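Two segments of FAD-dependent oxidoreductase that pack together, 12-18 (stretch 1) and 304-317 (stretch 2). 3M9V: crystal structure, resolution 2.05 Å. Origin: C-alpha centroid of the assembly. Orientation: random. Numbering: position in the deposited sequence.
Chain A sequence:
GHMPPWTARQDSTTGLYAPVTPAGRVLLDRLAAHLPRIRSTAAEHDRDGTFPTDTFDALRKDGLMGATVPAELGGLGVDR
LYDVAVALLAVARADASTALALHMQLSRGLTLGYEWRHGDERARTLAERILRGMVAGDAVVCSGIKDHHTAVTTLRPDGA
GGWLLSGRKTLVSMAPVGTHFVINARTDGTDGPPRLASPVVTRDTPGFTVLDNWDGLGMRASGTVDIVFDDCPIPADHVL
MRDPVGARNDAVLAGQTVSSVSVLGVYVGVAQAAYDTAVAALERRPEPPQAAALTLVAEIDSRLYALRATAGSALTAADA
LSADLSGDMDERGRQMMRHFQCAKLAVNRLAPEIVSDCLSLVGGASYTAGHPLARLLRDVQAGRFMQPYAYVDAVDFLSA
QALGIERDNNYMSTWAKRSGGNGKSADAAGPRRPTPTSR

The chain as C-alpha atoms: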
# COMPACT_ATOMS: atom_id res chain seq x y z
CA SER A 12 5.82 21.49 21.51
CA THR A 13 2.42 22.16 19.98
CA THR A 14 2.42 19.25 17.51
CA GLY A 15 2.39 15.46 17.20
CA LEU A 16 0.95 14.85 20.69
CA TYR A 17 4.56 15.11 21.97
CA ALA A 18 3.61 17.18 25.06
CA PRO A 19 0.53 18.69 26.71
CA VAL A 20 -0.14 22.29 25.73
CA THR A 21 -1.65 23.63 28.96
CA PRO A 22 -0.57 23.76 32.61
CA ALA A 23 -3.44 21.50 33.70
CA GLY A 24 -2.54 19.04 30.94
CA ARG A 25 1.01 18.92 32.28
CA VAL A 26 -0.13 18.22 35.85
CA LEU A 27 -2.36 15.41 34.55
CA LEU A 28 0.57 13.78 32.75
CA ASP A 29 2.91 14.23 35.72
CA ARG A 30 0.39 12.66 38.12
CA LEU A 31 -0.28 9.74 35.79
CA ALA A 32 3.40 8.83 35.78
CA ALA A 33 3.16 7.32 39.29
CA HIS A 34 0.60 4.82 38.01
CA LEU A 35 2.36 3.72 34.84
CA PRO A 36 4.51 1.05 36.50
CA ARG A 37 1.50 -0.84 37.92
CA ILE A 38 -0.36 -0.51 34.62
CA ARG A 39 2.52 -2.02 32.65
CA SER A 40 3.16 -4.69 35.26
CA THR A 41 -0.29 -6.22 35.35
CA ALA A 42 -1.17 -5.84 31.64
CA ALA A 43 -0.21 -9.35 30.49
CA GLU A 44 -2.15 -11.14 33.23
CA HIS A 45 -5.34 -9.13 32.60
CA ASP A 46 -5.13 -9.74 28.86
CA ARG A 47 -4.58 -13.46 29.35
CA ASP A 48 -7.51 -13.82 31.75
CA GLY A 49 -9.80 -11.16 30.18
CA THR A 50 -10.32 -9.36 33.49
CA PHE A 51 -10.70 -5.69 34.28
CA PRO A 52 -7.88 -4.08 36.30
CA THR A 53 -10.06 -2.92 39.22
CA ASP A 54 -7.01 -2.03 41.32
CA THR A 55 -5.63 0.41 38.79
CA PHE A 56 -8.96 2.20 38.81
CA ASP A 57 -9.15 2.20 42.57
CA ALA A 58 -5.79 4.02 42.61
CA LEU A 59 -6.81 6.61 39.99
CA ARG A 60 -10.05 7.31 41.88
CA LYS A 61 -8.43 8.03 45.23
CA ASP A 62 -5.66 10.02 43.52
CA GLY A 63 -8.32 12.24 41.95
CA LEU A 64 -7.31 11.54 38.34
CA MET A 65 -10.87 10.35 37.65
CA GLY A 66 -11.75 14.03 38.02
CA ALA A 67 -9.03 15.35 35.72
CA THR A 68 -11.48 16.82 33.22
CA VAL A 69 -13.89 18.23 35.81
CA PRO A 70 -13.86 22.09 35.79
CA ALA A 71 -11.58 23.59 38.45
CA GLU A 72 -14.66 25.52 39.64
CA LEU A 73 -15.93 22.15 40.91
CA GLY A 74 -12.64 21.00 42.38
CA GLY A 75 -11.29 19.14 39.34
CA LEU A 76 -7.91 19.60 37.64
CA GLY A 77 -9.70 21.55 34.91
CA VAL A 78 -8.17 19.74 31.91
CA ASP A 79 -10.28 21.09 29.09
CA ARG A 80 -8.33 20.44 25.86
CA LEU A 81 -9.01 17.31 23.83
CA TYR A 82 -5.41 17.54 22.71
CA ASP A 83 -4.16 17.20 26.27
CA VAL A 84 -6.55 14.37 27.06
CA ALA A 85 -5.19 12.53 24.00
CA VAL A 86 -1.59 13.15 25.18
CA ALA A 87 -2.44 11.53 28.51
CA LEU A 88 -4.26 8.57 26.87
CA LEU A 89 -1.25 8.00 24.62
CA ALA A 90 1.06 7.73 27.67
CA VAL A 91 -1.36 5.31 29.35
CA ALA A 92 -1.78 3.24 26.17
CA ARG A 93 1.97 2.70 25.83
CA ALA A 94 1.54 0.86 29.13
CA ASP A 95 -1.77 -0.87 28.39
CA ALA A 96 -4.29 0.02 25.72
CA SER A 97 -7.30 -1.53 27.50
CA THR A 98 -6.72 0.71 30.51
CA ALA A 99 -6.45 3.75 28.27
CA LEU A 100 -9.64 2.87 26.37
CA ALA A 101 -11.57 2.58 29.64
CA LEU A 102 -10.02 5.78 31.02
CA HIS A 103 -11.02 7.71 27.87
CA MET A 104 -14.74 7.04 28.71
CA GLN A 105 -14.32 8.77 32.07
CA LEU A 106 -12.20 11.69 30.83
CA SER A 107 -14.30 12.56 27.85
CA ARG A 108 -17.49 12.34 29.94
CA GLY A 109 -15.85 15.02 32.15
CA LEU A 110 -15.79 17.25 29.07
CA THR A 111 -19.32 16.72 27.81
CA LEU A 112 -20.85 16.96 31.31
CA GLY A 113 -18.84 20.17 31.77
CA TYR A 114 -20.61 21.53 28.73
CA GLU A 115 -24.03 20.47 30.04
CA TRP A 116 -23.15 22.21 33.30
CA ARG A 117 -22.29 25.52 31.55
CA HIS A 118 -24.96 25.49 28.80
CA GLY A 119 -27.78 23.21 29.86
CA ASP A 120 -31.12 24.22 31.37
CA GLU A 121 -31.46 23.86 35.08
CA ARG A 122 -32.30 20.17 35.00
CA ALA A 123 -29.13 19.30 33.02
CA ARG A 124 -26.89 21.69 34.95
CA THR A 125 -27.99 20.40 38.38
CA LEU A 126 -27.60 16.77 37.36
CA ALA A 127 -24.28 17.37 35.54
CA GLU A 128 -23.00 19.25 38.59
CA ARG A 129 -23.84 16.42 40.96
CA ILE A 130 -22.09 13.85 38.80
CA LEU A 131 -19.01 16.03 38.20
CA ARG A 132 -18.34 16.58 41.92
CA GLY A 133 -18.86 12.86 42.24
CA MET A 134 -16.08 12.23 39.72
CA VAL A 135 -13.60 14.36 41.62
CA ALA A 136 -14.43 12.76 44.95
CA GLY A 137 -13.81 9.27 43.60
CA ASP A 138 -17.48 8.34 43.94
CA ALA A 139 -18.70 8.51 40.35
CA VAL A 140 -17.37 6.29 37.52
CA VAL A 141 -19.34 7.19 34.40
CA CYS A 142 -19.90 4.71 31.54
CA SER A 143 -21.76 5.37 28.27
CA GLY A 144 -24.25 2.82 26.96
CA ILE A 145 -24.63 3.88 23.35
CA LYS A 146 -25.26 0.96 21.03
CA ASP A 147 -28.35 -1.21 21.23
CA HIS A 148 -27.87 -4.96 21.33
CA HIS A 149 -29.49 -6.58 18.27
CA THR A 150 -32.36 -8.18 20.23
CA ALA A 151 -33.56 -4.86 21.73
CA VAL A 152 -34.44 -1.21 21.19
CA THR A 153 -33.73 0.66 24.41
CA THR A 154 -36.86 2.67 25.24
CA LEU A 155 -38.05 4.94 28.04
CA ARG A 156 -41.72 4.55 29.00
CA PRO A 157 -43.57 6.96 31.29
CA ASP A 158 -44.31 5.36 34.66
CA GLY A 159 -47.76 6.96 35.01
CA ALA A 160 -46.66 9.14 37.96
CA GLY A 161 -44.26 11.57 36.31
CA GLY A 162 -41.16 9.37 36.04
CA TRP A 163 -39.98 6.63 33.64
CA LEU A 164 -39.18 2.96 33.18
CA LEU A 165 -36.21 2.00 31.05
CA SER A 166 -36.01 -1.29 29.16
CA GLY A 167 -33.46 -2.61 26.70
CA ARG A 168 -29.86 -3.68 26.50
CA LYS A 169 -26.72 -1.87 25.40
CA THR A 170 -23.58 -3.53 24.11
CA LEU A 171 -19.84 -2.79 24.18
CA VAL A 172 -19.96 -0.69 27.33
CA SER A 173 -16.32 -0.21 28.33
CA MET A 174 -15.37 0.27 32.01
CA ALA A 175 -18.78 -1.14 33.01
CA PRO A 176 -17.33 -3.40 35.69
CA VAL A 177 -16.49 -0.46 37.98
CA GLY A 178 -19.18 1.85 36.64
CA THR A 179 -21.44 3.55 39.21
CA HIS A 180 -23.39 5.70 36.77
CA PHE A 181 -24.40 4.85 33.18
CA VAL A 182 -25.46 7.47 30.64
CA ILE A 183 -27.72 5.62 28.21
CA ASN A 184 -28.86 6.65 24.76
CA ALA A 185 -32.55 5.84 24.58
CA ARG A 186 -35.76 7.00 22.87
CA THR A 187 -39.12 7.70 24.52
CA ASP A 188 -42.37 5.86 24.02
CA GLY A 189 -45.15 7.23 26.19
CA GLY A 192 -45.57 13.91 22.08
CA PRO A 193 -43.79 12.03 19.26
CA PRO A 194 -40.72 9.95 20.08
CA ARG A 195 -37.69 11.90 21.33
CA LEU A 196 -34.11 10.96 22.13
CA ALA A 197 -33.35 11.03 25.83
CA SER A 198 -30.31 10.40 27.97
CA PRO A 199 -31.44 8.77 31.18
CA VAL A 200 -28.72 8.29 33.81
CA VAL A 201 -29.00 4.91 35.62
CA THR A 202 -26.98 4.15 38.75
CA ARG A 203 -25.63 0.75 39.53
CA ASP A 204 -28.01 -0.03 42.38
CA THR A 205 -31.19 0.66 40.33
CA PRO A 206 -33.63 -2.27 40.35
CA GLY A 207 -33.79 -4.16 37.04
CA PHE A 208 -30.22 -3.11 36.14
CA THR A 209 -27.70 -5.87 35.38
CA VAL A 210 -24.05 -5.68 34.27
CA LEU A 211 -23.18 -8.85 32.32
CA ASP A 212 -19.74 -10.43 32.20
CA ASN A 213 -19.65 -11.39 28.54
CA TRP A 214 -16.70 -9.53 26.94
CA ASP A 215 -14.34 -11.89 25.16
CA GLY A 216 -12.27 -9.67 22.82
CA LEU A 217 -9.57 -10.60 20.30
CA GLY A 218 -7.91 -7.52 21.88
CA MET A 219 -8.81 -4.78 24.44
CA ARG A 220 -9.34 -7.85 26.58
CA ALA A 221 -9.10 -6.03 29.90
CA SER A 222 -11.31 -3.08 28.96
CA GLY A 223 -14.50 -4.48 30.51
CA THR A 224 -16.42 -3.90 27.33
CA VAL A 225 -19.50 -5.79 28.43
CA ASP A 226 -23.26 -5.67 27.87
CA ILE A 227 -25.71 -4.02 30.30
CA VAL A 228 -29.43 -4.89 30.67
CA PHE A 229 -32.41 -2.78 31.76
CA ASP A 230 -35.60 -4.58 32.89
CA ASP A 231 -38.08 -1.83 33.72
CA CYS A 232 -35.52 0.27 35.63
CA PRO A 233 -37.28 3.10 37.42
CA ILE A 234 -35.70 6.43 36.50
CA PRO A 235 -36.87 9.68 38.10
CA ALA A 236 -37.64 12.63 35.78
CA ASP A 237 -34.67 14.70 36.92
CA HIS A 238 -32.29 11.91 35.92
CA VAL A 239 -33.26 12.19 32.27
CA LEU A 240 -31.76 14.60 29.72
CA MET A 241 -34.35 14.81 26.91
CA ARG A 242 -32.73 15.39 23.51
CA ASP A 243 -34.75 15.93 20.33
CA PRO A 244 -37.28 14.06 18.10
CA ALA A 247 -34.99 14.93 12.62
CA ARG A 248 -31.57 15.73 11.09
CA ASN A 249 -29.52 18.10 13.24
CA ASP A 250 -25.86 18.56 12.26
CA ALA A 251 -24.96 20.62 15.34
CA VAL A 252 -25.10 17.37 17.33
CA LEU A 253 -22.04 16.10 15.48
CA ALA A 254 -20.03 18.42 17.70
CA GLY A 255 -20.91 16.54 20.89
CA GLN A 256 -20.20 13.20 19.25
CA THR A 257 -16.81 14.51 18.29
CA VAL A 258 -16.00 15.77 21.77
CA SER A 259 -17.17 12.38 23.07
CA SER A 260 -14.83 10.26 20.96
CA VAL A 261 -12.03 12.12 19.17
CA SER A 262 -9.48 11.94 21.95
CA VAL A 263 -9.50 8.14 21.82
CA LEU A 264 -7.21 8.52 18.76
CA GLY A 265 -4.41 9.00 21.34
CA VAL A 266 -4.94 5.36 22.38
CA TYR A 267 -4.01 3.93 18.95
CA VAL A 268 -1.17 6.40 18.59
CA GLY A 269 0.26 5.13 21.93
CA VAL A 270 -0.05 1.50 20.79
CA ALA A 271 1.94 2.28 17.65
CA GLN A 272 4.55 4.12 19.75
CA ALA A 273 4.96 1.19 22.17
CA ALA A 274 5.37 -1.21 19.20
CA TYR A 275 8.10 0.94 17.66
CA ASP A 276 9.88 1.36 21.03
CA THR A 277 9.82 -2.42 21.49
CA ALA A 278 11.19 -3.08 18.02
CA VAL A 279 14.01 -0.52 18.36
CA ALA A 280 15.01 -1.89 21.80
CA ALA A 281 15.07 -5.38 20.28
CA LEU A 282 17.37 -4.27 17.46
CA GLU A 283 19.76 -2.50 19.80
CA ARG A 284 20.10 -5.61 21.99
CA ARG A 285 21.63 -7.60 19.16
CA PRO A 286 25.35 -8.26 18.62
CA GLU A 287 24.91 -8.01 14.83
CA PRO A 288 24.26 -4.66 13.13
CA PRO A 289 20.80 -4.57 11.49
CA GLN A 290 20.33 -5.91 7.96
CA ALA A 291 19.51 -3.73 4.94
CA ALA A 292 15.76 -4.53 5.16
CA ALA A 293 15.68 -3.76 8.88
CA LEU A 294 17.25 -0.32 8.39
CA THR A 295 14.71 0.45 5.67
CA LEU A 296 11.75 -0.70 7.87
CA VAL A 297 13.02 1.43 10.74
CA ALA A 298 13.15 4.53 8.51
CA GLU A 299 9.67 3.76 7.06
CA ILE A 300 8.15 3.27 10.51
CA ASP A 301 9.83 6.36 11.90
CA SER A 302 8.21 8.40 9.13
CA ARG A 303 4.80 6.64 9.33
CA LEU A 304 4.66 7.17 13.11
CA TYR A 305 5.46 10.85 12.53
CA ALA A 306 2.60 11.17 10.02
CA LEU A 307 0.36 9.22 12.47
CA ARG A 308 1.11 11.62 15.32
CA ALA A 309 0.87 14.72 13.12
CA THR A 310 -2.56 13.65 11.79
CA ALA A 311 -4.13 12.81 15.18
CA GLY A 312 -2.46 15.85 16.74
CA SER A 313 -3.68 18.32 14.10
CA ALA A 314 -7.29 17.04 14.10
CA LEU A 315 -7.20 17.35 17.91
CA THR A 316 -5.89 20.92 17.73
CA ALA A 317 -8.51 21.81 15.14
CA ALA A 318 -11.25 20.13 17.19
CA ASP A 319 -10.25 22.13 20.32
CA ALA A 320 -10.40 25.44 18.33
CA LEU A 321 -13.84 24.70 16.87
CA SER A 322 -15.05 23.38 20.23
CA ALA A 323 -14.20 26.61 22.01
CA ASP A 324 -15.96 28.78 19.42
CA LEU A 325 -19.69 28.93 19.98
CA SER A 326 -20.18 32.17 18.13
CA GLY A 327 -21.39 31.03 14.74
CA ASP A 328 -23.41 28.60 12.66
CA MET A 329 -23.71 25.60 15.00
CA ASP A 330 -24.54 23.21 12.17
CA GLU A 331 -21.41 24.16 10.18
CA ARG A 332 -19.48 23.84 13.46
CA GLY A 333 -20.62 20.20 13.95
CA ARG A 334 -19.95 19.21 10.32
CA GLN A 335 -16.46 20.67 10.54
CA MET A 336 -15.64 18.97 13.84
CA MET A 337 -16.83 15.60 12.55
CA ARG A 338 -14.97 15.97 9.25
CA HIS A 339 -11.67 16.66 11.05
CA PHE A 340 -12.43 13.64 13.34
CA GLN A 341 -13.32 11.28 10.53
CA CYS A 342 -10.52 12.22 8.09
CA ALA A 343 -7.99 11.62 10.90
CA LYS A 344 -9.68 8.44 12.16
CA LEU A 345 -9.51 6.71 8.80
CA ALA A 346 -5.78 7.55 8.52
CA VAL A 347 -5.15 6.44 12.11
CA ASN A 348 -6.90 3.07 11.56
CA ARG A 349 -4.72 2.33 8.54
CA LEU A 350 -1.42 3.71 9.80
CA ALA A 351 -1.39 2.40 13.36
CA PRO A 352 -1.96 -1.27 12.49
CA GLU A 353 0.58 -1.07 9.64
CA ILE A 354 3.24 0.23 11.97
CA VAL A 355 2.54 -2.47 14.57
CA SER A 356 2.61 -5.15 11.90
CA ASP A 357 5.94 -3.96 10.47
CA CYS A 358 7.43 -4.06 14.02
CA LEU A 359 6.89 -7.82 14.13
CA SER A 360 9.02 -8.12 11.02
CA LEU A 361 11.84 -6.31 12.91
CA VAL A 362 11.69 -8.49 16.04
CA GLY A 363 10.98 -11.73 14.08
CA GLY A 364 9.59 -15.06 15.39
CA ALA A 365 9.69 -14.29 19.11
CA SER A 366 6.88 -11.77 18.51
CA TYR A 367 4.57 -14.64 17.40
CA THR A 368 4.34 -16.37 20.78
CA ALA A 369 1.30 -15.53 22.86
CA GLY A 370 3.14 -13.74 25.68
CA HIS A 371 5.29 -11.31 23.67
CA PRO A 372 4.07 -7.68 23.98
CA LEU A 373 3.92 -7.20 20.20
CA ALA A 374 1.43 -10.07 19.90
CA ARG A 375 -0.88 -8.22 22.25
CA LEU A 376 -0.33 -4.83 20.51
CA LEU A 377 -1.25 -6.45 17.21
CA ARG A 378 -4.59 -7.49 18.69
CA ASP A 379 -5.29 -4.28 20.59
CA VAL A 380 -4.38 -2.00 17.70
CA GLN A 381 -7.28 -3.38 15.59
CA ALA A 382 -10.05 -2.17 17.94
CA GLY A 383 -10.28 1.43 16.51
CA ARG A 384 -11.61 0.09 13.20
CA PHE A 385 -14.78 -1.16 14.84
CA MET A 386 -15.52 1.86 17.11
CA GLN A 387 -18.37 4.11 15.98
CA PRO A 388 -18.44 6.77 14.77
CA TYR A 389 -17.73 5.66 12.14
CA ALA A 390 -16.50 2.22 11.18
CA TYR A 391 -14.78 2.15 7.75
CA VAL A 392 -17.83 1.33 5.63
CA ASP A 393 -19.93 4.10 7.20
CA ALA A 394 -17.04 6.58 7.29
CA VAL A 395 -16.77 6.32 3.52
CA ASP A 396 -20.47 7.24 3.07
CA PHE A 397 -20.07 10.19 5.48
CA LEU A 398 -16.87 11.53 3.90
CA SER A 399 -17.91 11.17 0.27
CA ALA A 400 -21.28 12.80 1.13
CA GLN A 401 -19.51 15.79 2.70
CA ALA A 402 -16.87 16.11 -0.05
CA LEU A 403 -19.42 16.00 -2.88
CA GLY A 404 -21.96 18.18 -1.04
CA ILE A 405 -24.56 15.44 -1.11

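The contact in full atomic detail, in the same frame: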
# COMPACT_ATOMS: atom_id res chain seq x y z
N SER A 12 6.36 22.34 22.63
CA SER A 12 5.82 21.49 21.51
C SER A 12 4.31 21.63 21.38
O SER A 12 3.56 21.46 22.35
CB SER A 12 6.21 20.02 21.62
OG SER A 12 5.44 19.25 20.71
N THR A 13 3.85 22.02 20.20
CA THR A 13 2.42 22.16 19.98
C THR A 13 1.95 21.16 18.91
O THR A 13 0.81 21.22 18.45
CB THR A 13 2.04 23.60 19.56
OG1 THR A 13 2.78 23.94 18.38
CG2 THR A 13 2.41 24.59 20.68
N THR A 14 2.82 20.23 18.53
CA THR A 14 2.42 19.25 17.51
C THR A 14 2.64 17.80 17.92
O THR A 14 3.36 17.50 18.87
CB THR A 14 3.23 19.44 16.20
OG1 THR A 14 4.58 18.98 16.43
CG2 THR A 14 3.22 20.91 15.68
N GLY A 15 2.07 16.89 17.13
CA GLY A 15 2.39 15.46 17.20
C GLY A 15 2.01 14.75 18.49
O GLY A 15 2.51 13.64 18.70
N LEU A 16 1.21 15.39 19.36
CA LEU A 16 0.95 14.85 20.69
C LEU A 16 2.24 14.60 21.48
O LEU A 16 2.26 13.67 22.31
CB LEU A 16 0.15 13.54 20.55
CG LEU A 16 -1.24 13.73 19.91
CD1 LEU A 16 -2.02 12.45 19.68
CD2 LEU A 16 -2.17 14.62 20.72
N TYR A 17 3.31 15.36 21.25
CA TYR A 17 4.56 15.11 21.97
C TYR A 17 4.50 15.62 23.39
O TYR A 17 5.24 15.12 24.22
CB TYR A 17 5.78 15.69 21.24
CG TYR A 17 6.04 15.04 19.88
CD1 TYR A 17 6.03 15.81 18.71
CD2 TYR A 17 6.38 13.70 19.77
CE1 TYR A 17 6.31 15.22 17.47
CE2 TYR A 17 6.62 13.10 18.52
CZ TYR A 17 6.59 13.88 17.37
OH TYR A 17 6.78 13.33 16.12
N ALA A 18 3.60 16.55 23.73
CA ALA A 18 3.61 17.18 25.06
C ALA A 18 2.30 17.92 25.23
O ALA A 18 1.70 18.35 24.25
CB ALA A 18 4.75 18.19 25.21
N LEU A 304 5.01 6.73 11.77
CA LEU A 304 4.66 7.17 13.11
C LEU A 304 4.59 8.70 13.21
O LEU A 304 3.66 9.25 13.81
CB LEU A 304 5.69 6.66 14.12
CG LEU A 304 5.47 7.01 15.60
CD1 LEU A 304 4.12 6.44 16.08
CD2 LEU A 304 6.61 6.33 16.39
N TYR A 305 5.54 9.39 12.60
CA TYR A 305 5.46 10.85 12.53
C TYR A 305 4.16 11.35 11.88
O TYR A 305 3.49 12.26 12.39
CB TYR A 305 6.66 11.39 11.74
CG TYR A 305 6.80 12.87 11.92
CD1 TYR A 305 7.63 13.40 12.93
CD2 TYR A 305 6.07 13.75 11.13
CE1 TYR A 305 7.71 14.77 13.13
CE2 TYR A 305 6.20 15.12 11.29
CZ TYR A 305 7.01 15.62 12.29
OH TYR A 305 7.04 16.99 12.47
N ALA A 306 3.80 10.80 10.73
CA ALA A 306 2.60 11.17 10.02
C ALA A 306 1.39 10.74 10.88
O ALA A 306 0.40 11.45 10.90
CB ALA A 306 2.51 10.43 8.64
N LEU A 307 1.47 9.62 11.59
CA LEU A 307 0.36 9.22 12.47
C LEU A 307 0.11 10.24 13.58
O LEU A 307 -1.00 10.74 13.77
CB LEU A 307 0.57 7.83 13.05
CG LEU A 307 -0.37 7.34 14.17
CD1 LEU A 307 -1.73 7.11 13.50
CD2 LEU A 307 0.10 5.99 14.70
N ARG A 308 1.17 10.59 14.30
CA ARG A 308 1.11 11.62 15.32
C ARG A 308 0.66 12.99 14.80
O ARG A 308 -0.12 13.67 15.47
CB ARG A 308 2.48 11.75 16.00
CG ARG A 308 2.81 10.58 16.93
CD ARG A 308 4.16 10.89 17.56
NE ARG A 308 4.43 10.09 18.75
CZ ARG A 308 4.18 10.46 20.01
NH1 ARG A 308 3.66 11.64 20.31
NH2 ARG A 308 4.46 9.61 21.00
N ALA A 309 1.12 13.37 13.60
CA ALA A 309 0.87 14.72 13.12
C ALA A 309 -0.61 14.75 12.76
O ALA A 309 -1.23 15.78 12.86
CB ALA A 309 1.64 14.99 11.85
N THR A 310 -1.18 13.65 12.27
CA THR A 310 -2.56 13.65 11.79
C THR A 310 -3.54 13.68 12.97
O THR A 310 -4.45 14.48 12.99
CB THR A 310 -2.82 12.40 10.94
OG1 THR A 310 -1.96 12.49 9.80
CG2 THR A 310 -4.26 12.43 10.36
N ALA A 311 -3.33 12.81 13.96
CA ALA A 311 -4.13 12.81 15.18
C ALA A 311 -3.98 14.15 15.89
O ALA A 311 -4.96 14.79 16.28
CB ALA A 311 -3.69 11.65 16.11
N GLY A 312 -2.73 14.58 16.06
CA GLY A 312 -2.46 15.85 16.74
C GLY A 312 -3.15 17.01 16.08
O GLY A 312 -3.77 17.81 16.77
N SER A 313 -3.09 17.15 14.75
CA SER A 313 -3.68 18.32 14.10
C SER A 313 -5.22 18.28 14.18
O SER A 313 -5.85 19.32 14.29
CB SER A 313 -3.31 18.39 12.61
OG SER A 313 -1.90 18.39 12.46
N ALA A 314 -5.82 17.10 14.05
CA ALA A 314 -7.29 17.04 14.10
C ALA A 314 -7.71 17.35 15.54
O ALA A 314 -8.78 17.92 15.74
CB ALA A 314 -7.75 15.63 13.75
N LEU A 315 -6.89 16.99 16.52
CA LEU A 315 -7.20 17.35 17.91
C LEU A 315 -7.06 18.85 18.19
O LEU A 315 -7.89 19.45 18.88
CB LEU A 315 -6.39 16.51 18.90
CG LEU A 315 -6.92 15.07 18.92
CD1 LEU A 315 -5.88 14.12 19.47
CD2 LEU A 315 -8.21 14.94 19.73
N THR A 316 -6.03 19.47 17.61
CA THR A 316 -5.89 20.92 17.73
C THR A 316 -7.05 21.65 17.08
O THR A 316 -7.61 22.55 17.68
CB THR A 316 -4.61 21.36 17.04
OG1 THR A 316 -3.52 20.80 17.77
CG2 THR A 316 -4.50 22.90 17.02
N ALA A 317 -7.39 21.23 15.85
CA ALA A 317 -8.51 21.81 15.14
C ALA A 317 -9.82 21.59 15.90
O ALA A 317 -10.65 22.48 15.95
CB ALA A 317 -8.60 21.21 13.76
O HOH W 1 -1.03 20.16 16.59
O HOH W 2 5.01 16.98 14.59
O HOH W 3 4.00 11.50 23.38
O HOH W 4 4.56 14.34 14.54

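Stretch 2 is helical throughout, and from Arg308 onward its amides bond to carbonyls one turn back; it meets the turn through both side chains and backbone. Stretch 1 has no regular structure except a type I' turn from Thr14 to Tyr17, closed by Tyr17 N to Thr14 O at 3.2 Å. The turn lies against the helix where Gly15 and Ala309 bring their CA atoms within 4.4 Å. Gly15 has a positive phi of 65°, which favours glycine, and an ideal CB there would fall 2.5 Å from Tyr17 CE1. Its bare CA also makes a CA-H...O contact with Arg308 O at 3.5 Å. Gly312 serves the same closeness from the helix side: a CB would point toward the turn, 3.1 Å from Gly15 N, and would clash with Arg308 O.

Arg308 reads the turn's carbonyls. Extended through chi2 and chi3, it carries NH1 to Gly15 O at 2.8 Å, a well-aligned hydrogen bond, and to Leu16 O at 3.2 Å, a weak one. Both oxygens lie at the guanidinium edge, where its N-H groups point, while Tyr17 CD2 sits over one face. Water 3 adds a second link, donating to Leu16 O and accepting from Arg308 NH2.

Leu16 makes apolar contacts with the helix. Its CB points toward the helix, and the branched end reaches Ala311 (CD1 to CB, 4.0 Å) and Leu315 (CD2 to CD1, 3.9 Å), with CG 4.0 Å from Gly312 CA. Ala311 and Gly312 thus form part of the surface Leu16 packs on.

Tyr17 starts sideways but swings its ring close, placing CE2 3.4 Å from Arg308 CD and OH 3.3 Å from Tyr305 CD1. Water 4 joins that hydroxyl to Tyr305 O. Toward the other end, Thr13 O and Thr316 OG1 stand 4.4 Å apart, and water 1 bridges them at 2.8 Å from each.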